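Local coordinates for protein orotidine 5'-phosphate decarboxylase (Sulfolobus solfataricus, PDB 4DBE) that probably catalyses the decarboxylation of orotidine 5'-monophosphate to uridine 5'-monophosphate, the last step of de novo UMP biosynthesis, working as a homodimer, at residues V31-V36 / V58-A63; D42-L47 / L76-S81. All coordinates share one frame; numbering follows the deposited sequence.

Contact 1 (V31-V36 / V58-A63). With BMP (6-hydroxyuridine-5'-phosphate), chain C.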
loop_
_atom_site.group_PDB
_atom_site.type_symbol
_atom_site.label_atom_id
_atom_site.label_comp_id
_atom_site.label_asym_id
_atom_site.label_seq_id
_atom_site.Cartn_x
_atom_site.Cartn_y
_atom_site.Cartn_z
ATOM N N VAL A 31 -12.260 6.102 1.250
ATOM C CA VAL A 31 -12.539 4.911 0.462
ATOM C C VAL A 31 -11.344 3.964 0.555
ATOM O O VAL A 31 -10.235 4.334 0.208
ATOM C CB VAL A 31 -12.799 5.296 -0.997
ATOM C CG1 VAL A 31 -13.014 4.054 -1.844
ATOM C CG2 VAL A 31 -13.993 6.226 -1.077
ATOM N N GLY A 32 -11.579 2.751 1.039
ATOM C CA GLY A 32 -10.506 1.810 1.293
ATOM C C GLY A 32 -10.363 0.773 0.196
ATOM O O GLY A 32 -11.273 0.577 -0.612
ATOM N N LEU A 33 -9.205 0.114 0.159
ATOM C CA LEU A 33 -8.939 -0.878 -0.881
ATOM C C LEU A 33 -9.929 -2.062 -0.876
ATOM O O LEU A 33 -10.373 -2.492 -1.928
ATOM C CB LEU A 33 -7.482 -1.365 -0.804
ATOM C CG LEU A 33 -7.030 -2.281 -1.944
ATOM C CD1 LEU A 33 -7.392 -1.671 -3.333
ATOM C CD2 LEU A 33 -5.542 -2.565 -1.842
ATOM N N PRO A 34 -10.279 -2.594 0.310
ATOM C CA PRO A 34 -11.255 -3.691 0.297
ATOM C C PRO A 34 -12.569 -3.312 -0.404
ATOM O O PRO A 34 -13.150 -4.139 -1.113
ATOM C CB PRO A 34 -11.513 -3.951 1.782
ATOM C CG PRO A 34 -10.278 -3.452 2.474
ATOM C CD PRO A 34 -9.825 -2.262 1.675
ATOM N N LEU A 35 -13.037 -2.086 -0.193
ATOM C CA LEU A 35 -14.243 -1.613 -0.871
ATOM C C LEU A 35 -14.072 -1.601 -2.394
ATOM O O LEU A 35 -14.899 -2.147 -3.130
ATOM C CB LEU A 35 -14.630 -0.219 -0.381
ATOM C CG LEU A 35 -15.882 0.338 -1.072
ATOM C CD1 LEU A 35 -17.141 -0.320 -0.536
ATOM C CD2 LEU A 35 -15.974 1.826 -0.923
ATOM N N VAL A 36 -12.989 -0.994 -2.867
ATOM C CA VAL A 36 -12.780 -0.857 -4.312
ATOM C C VAL A 36 -12.592 -2.219 -4.974
ATOM O O VAL A 36 -13.083 -2.450 -6.089
ATOM C CB VAL A 36 -11.602 0.092 -4.649
ATOM C CG1 VAL A 36 -11.377 0.146 -6.156
ATOM C CG2 VAL A 36 -11.876 1.496 -4.111
ATOM N N VAL A 58 -9.294 8.786 -1.111
ATOM C CA VAL A 58 -9.010 7.411 -1.472
ATOM C C VAL A 58 -7.750 6.940 -0.760
ATOM O O VAL A 58 -6.693 7.560 -0.869
ATOM C CB VAL A 58 -8.906 7.212 -2.992
ATOM C CG1 VAL A 58 -8.239 5.883 -3.296
ATOM C CG2 VAL A 58 -10.294 7.299 -3.609
ATOM N N ASP A 59 -7.882 5.846 -0.013
ATOM C CA ASP A 59 -6.793 5.366 0.824
ATOM C C ASP A 59 -6.360 3.965 0.437
ATOM O O ASP A 59 -6.917 2.967 0.931
ATOM C CB ASP A 59 -7.165 5.415 2.321
ATOM C CG ASP A 59 -6.055 4.868 3.219
ATOM O OD1 ASP A 59 -4.928 4.676 2.721
ATOM O OD2 ASP A 59 -6.294 4.639 4.423
ATOM N N PHE A 60 -5.378 3.896 -0.460
ATOM C CA PHE A 60 -4.714 2.634 -0.778
ATOM C C PHE A 60 -3.322 2.559 -0.121
ATOM O O PHE A 60 -2.501 1.711 -0.480
ATOM C CB PHE A 60 -4.613 2.416 -2.294
ATOM C CG PHE A 60 -5.958 2.267 -2.998
ATOM C CD1 PHE A 60 -7.145 2.223 -2.285
ATOM C CD2 PHE A 60 -6.014 2.168 -4.377
ATOM C CE1 PHE A 60 -8.372 2.093 -2.940
ATOM C CE2 PHE A 60 -7.240 2.033 -5.046
ATOM C CZ PHE A 60 -8.414 1.993 -4.327
ATOM N N LYS A 61 -3.067 3.432 0.854
ATOM C CA LYS A 61 -1.796 3.381 1.592
ATOM C C LYS A 61 -0.610 3.344 0.624
ATOM O O LYS A 61 0.317 2.529 0.765
ATOM C CB LYS A 61 -1.761 2.159 2.523
ATOM C CG LYS A 61 -2.711 2.198 3.722
ATOM C CD LYS A 61 -2.445 3.424 4.623
ATOM C CE LYS A 61 -3.192 3.293 5.953
ATOM N NZ LYS A 61 -4.678 3.175 5.808
ATOM N N LEU A 62 -0.640 4.246 -0.350
ATOM C CA LEU A 62 0.335 4.250 -1.438
ATOM C C LEU A 62 1.762 4.187 -0.912
ATOM O O LEU A 62 2.161 5.000 -0.069
ATOM C CB LEU A 62 0.148 5.474 -2.326
ATOM C CG LEU A 62 -1.231 5.596 -2.968
ATOM C CD1 LEU A 62 -1.450 7.007 -3.463
ATOM C CD2 LEU A 62 -1.385 4.565 -4.098
ATOM N N ALA A 63 2.522 3.213 -1.402
ATOM C CA ALA A 63 3.863 2.959 -0.888
ATOM C C ALA A 63 4.701 2.213 -1.926
ATOM O O ALA A 63 5.100 1.058 -1.729
ATOM C CB ALA A 63 3.780 2.168 0.422
HETATM P P BMP C . -11.638 0.928 12.155
HETATM O OP1 BMP C . -10.634 0.558 13.160
HETATM O OP2 BMP C . -12.764 -0.159 11.751
HETATM O OP3 BMP C . -12.450 2.178 12.725
HETATM O "O5'" BMP C . -10.930 1.461 10.823
HETATM C "C5'" BMP C . -9.811 2.332 10.865
HETATM C "C4'" BMP C . -9.483 2.857 9.481
HETATM O "O4'" BMP C . -8.308 3.706 9.566
HETATM C "C3'" BMP C . -9.159 1.782 8.442
HETATM O "O3'" BMP C . -9.544 2.231 7.145
HETATM C "C2'" BMP C . -7.637 1.708 8.518
HETATM O "O2'" BMP C . -7.021 1.222 7.350
HETATM C "C1'" BMP C . -7.270 3.173 8.774
HETATM N N1 BMP C . -6.000 3.360 9.497
HETATM C C2 BMP C . -5.764 2.769 10.688
HETATM O O2 BMP C . -6.590 2.038 11.198
HETATM N N3 BMP C . -4.593 2.955 11.332
HETATM C C4 BMP C . -3.631 3.760 10.821
HETATM O O4 BMP C . -2.578 3.924 11.426
HETATM C C5 BMP C . -3.860 4.407 9.591
HETATM C C6 BMP C . -5.058 4.196 8.954
HETATM O O1 BMP C . -5.320 4.802 7.790
HETATM O O HOH W 1 -7.257 0.623 2.179
#

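Contact 2 (D42-L47 / L76-S81)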
loop_
_atom_site.group_PDB
_atom_site.type_symbol
_atom_site.label_atom_id
_atom_site.label_comp_id
_atom_site.label_asym_id
_atom_site.label_seq_id
_atom_site.Cartn_x
_atom_site.Cartn_y
_atom_site.Cartn_z
ATOM N N ASP A 42 -15.384 1.375 -11.353
ATOM C CA ASP A 42 -16.582 1.953 -11.972
ATOM C C ASP A 42 -17.759 2.077 -11.006
ATOM O O ASP A 42 -18.391 3.125 -10.924
ATOM C CB ASP A 42 -16.988 1.166 -13.226
ATOM C CG ASP A 42 -15.975 1.303 -14.356
ATOM O OD1 ASP A 42 -15.188 2.282 -14.344
ATOM O OD2 ASP A 42 -15.964 0.430 -15.259
ATOM N N LYS A 43 -18.053 1.015 -10.270
ATOM C CA LYS A 43 -19.161 1.059 -9.341
ATOM C C LYS A 43 -18.825 1.891 -8.101
ATOM O O LYS A 43 -19.709 2.504 -7.506
ATOM C CB LYS A 43 -19.622 -0.353 -8.983
ATOM C CG LYS A 43 -20.234 -1.107 -10.188
ATOM C CD LYS A 43 -21.528 -0.421 -10.633
ATOM C CE LYS A 43 -22.180 -1.107 -11.837
ATOM N NZ LYS A 43 -23.539 -0.542 -12.081
ATOM N N THR A 44 -17.552 1.927 -7.714
ATOM C CA THR A 44 -17.161 2.813 -6.615
ATOM C C THR A 44 -17.434 4.277 -6.991
ATOM O O THR A 44 -18.004 5.045 -6.210
ATOM C CB THR A 44 -15.677 2.631 -6.239
ATOM O OG1 THR A 44 -15.456 1.271 -5.838
ATOM C CG2 THR A 44 -15.299 3.570 -5.084
ATOM N N ARG A 45 -17.024 4.657 -8.198
ATOM C CA ARG A 45 -17.264 6.001 -8.709
ATOM C C ARG A 45 -18.770 6.304 -8.759
ATOM O O ARG A 45 -19.221 7.372 -8.342
ATOM C CB ARG A 45 -16.646 6.130 -10.111
ATOM C CG ARG A 45 -16.824 7.487 -10.771
ATOM C CD ARG A 45 -16.303 7.486 -12.213
ATOM N NE ARG A 45 -14.844 7.413 -12.292
ATOM C CZ ARG A 45 -14.034 8.468 -12.197
ATOM N NH1 ARG A 45 -14.533 9.686 -12.002
ATOM N NH2 ARG A 45 -12.716 8.311 -12.290
ATOM N N GLU A 46 -19.548 5.358 -9.270
ATOM C CA GLU A 46 -20.992 5.553 -9.365
ATOM C C GLU A 46 -21.586 5.766 -7.976
ATOM O O GLU A 46 -22.364 6.697 -7.756
ATOM C CB GLU A 46 -21.665 4.378 -10.076
ATOM C CG GLU A 46 -23.178 4.491 -10.090
ATOM C CD GLU A 46 -23.849 3.322 -10.790
ATOM O OE1 GLU A 46 -23.159 2.587 -11.523
ATOM O OE2 GLU A 46 -25.066 3.145 -10.601
ATOM N N LEU A 47 -21.207 4.906 -7.034
ATOM C CA LEU A 47 -21.659 5.050 -5.659
ATOM C C LEU A 47 -21.422 6.468 -5.123
ATOM O O LEU A 47 -22.332 7.100 -4.588
ATOM C CB LEU A 47 -20.969 4.025 -4.762
ATOM C CG LEU A 47 -21.340 4.054 -3.276
ATOM C CD1 LEU A 47 -22.856 4.032 -3.064
ATOM C CD2 LEU A 47 -20.693 2.883 -2.568
ATOM N N LEU A 76 -8.242 6.899 -10.388
ATOM C CA LEU A 76 -9.177 7.191 -9.304
ATOM C C LEU A 76 -9.532 8.677 -9.225
ATOM O O LEU A 76 -9.574 9.251 -8.133
ATOM C CB LEU A 76 -8.565 6.735 -7.963
ATOM C CG LEU A 76 -7.996 5.314 -8.011
ATOM C CD1 LEU A 76 -7.036 5.039 -6.857
ATOM C CD2 LEU A 76 -9.127 4.280 -8.063
ATOM N N SER A 77 -9.787 9.297 -10.376
ATOM C CA SER A 77 -10.004 10.743 -10.438
ATOM C C SER A 77 -11.197 11.251 -9.638
ATOM O O SER A 77 -11.323 12.455 -9.422
ATOM C CB SER A 77 -10.125 11.224 -11.894
ATOM O OG SER A 77 -11.389 10.882 -12.443
ATOM N N PHE A 78 -12.072 10.354 -9.198
ATOM C CA PHE A 78 -13.243 10.774 -8.432
ATOM C C PHE A 78 -12.894 11.268 -7.021
ATOM O O PHE A 78 -13.716 11.910 -6.359
ATOM C CB PHE A 78 -14.261 9.642 -8.339
ATOM C CG PHE A 78 -13.711 8.385 -7.753
ATOM C CD1 PHE A 78 -13.695 8.191 -6.379
ATOM C CD2 PHE A 78 -13.219 7.386 -8.575
ATOM C CE1 PHE A 78 -13.192 7.021 -5.841
ATOM C CE2 PHE A 78 -12.713 6.213 -8.043
ATOM C CZ PHE A 78 -12.697 6.030 -6.680
ATOM N N ALA A 79 -11.688 10.957 -6.558
ATOM C CA ALA A 79 -11.266 11.369 -5.219
ATOM C C ALA A 79 -10.836 12.822 -5.197
ATOM O O ALA A 79 -10.326 13.333 -6.185
ATOM C CB ALA A 79 -10.120 10.493 -4.733
ATOM N N ASN A 80 -11.023 13.478 -4.053
ATOM C CA ASN A 80 -10.440 14.798 -3.844
ATOM C C ASN A 80 -8.999 14.671 -3.369
ATOM O O ASN A 80 -8.157 15.526 -3.651
ATOM C CB ASN A 80 -11.247 15.587 -2.814
ATOM C CG ASN A 80 -12.713 15.735 -3.207
ATOM O OD1 ASN A 80 -13.609 15.319 -2.474
ATOM N ND2 ASN A 80 -12.959 16.326 -4.374
ATOM N N SER A 81 -8.717 13.588 -2.659
ATOM C CA SER A 81 -7.458 13.448 -1.945
ATOM C C SER A 81 -7.017 11.995 -1.882
ATOM O O SER A 81 -7.842 11.083 -2.003
ATOM C CB SER A 81 -7.634 13.962 -0.513
ATOM O OG SER A 81 -8.424 15.139 -0.508
#

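Contact 1 (V31-V36 / V58-A63)
A water takes the place of a direct bond where two neighbouring parallel strands of the TIM barrel part: it accepts from Leu-33 N and donates to Asp-59 O, which lies 2.7 Å away. Just before this point the strands still pair directly, Asp-59 N reaching Val-31 O at 2.8 Å in a nearly straight bond (171° at the hydrogen). Beyond it, strand 28-32 gives way to helix 33-39, with Gly-32 as N-cap, and the helix's first turn packs on Phe-60. Leu-33 CD1 stands over the centre of that ring, 3.8 Å from the centroid, in a CH-pi contact; Val-58 CG1 covers the opposite face nearer the rim. Val-36 CG2 meets the ring edge in its plane, 3.5 Å from Phe-60 CZ. With CG beside its own backbone N (chi1 -64°), Phe-60 brings its ring against the first turn of the helix.

Asp-59 and Lys-61, predicted active-site residues, project from the same strand toward the nucleotide. Asp-59 OD1 accepts from Lys-61 N in an Asx turn, which would limit the rotation of the carboxylate, and OD2 is further salt-bridged to Lys-30. Asp-64 of the second subunit also forms a salt bridge with Lys-61 NZ. Bends at chi2 and chi4 bring Lys-61 NZ to the syn lone pair of Asp-59 OD2 and, at 2.6 Å, to O1 of 6-hydroxyuridine-5'-phosphate.

Contact 2 (D42-L47 / L76-S81)
The Phe-78 ring turns its edge into the flat of the Arg-45 guanidinium, with CD2 over the centre of that group, 3.8 Å above its plane. The two planes stand 88° apart, edge against face and not parallel. Arg-45 belongs to helix 41-49, on the outside of the barrel, whereas Phe-78 sits in the type I beta turn Leu-76 to Ala-79 that leads from helix 66-73 toward strand 81-85. The arginine chain runs extended from the helix until chi3 (-71°), where it bends and carries the guanidinium across Phe-78 CB to the turn. There Arg-45 NH2 donates to Ser-77 OG at 2.9 Å, with the acceptor close to the guanidinium plane; a second bond, from NH1 to the same oxygen, is weak at 3.4 Å.

Nearer the barrel, Thr-44 CG2 packs 3.9 Å from Phe-78 CZ. Thr-44 OG1 is hydrogen-bonded to Gly-40 O, just ahead of the helix, while CG2, anti to the backbone N, is the branch that meets the ring. Leu-48 and Val-58 add further apolar contacts to Phe-78. The contact thus grades from apolar packing inside to polar bonding at the more exposed end, where a serine hydroxyl binds the guanidinium without offsetting its charge.

Overall arrangement
Contacts 1 and 2 lie on the same side of the chain's centre, their own centres about 11 Å apart, and their segments alternate along the TIM-barrel chain: 31-36, 42-47, 58-63, then 76-81. Helix 33-39 is followed directly by helix 41-49, which leads on to strand 55-62; helix 66-73 and the loop after it then reach strand 81-85, the next neighbour in the sheet. The two contacts meet directly: Val-58 N lies 2.9 Å from Ser-81 O, a probable hydrogen bond, and Phe-60 CE2 lies 3.5 Å from Leu-76 CD1. Continuous packing therefore runs from the nucleotide site and dimer interface of contact 1 outward to the peripheral helix and turn of contact 2.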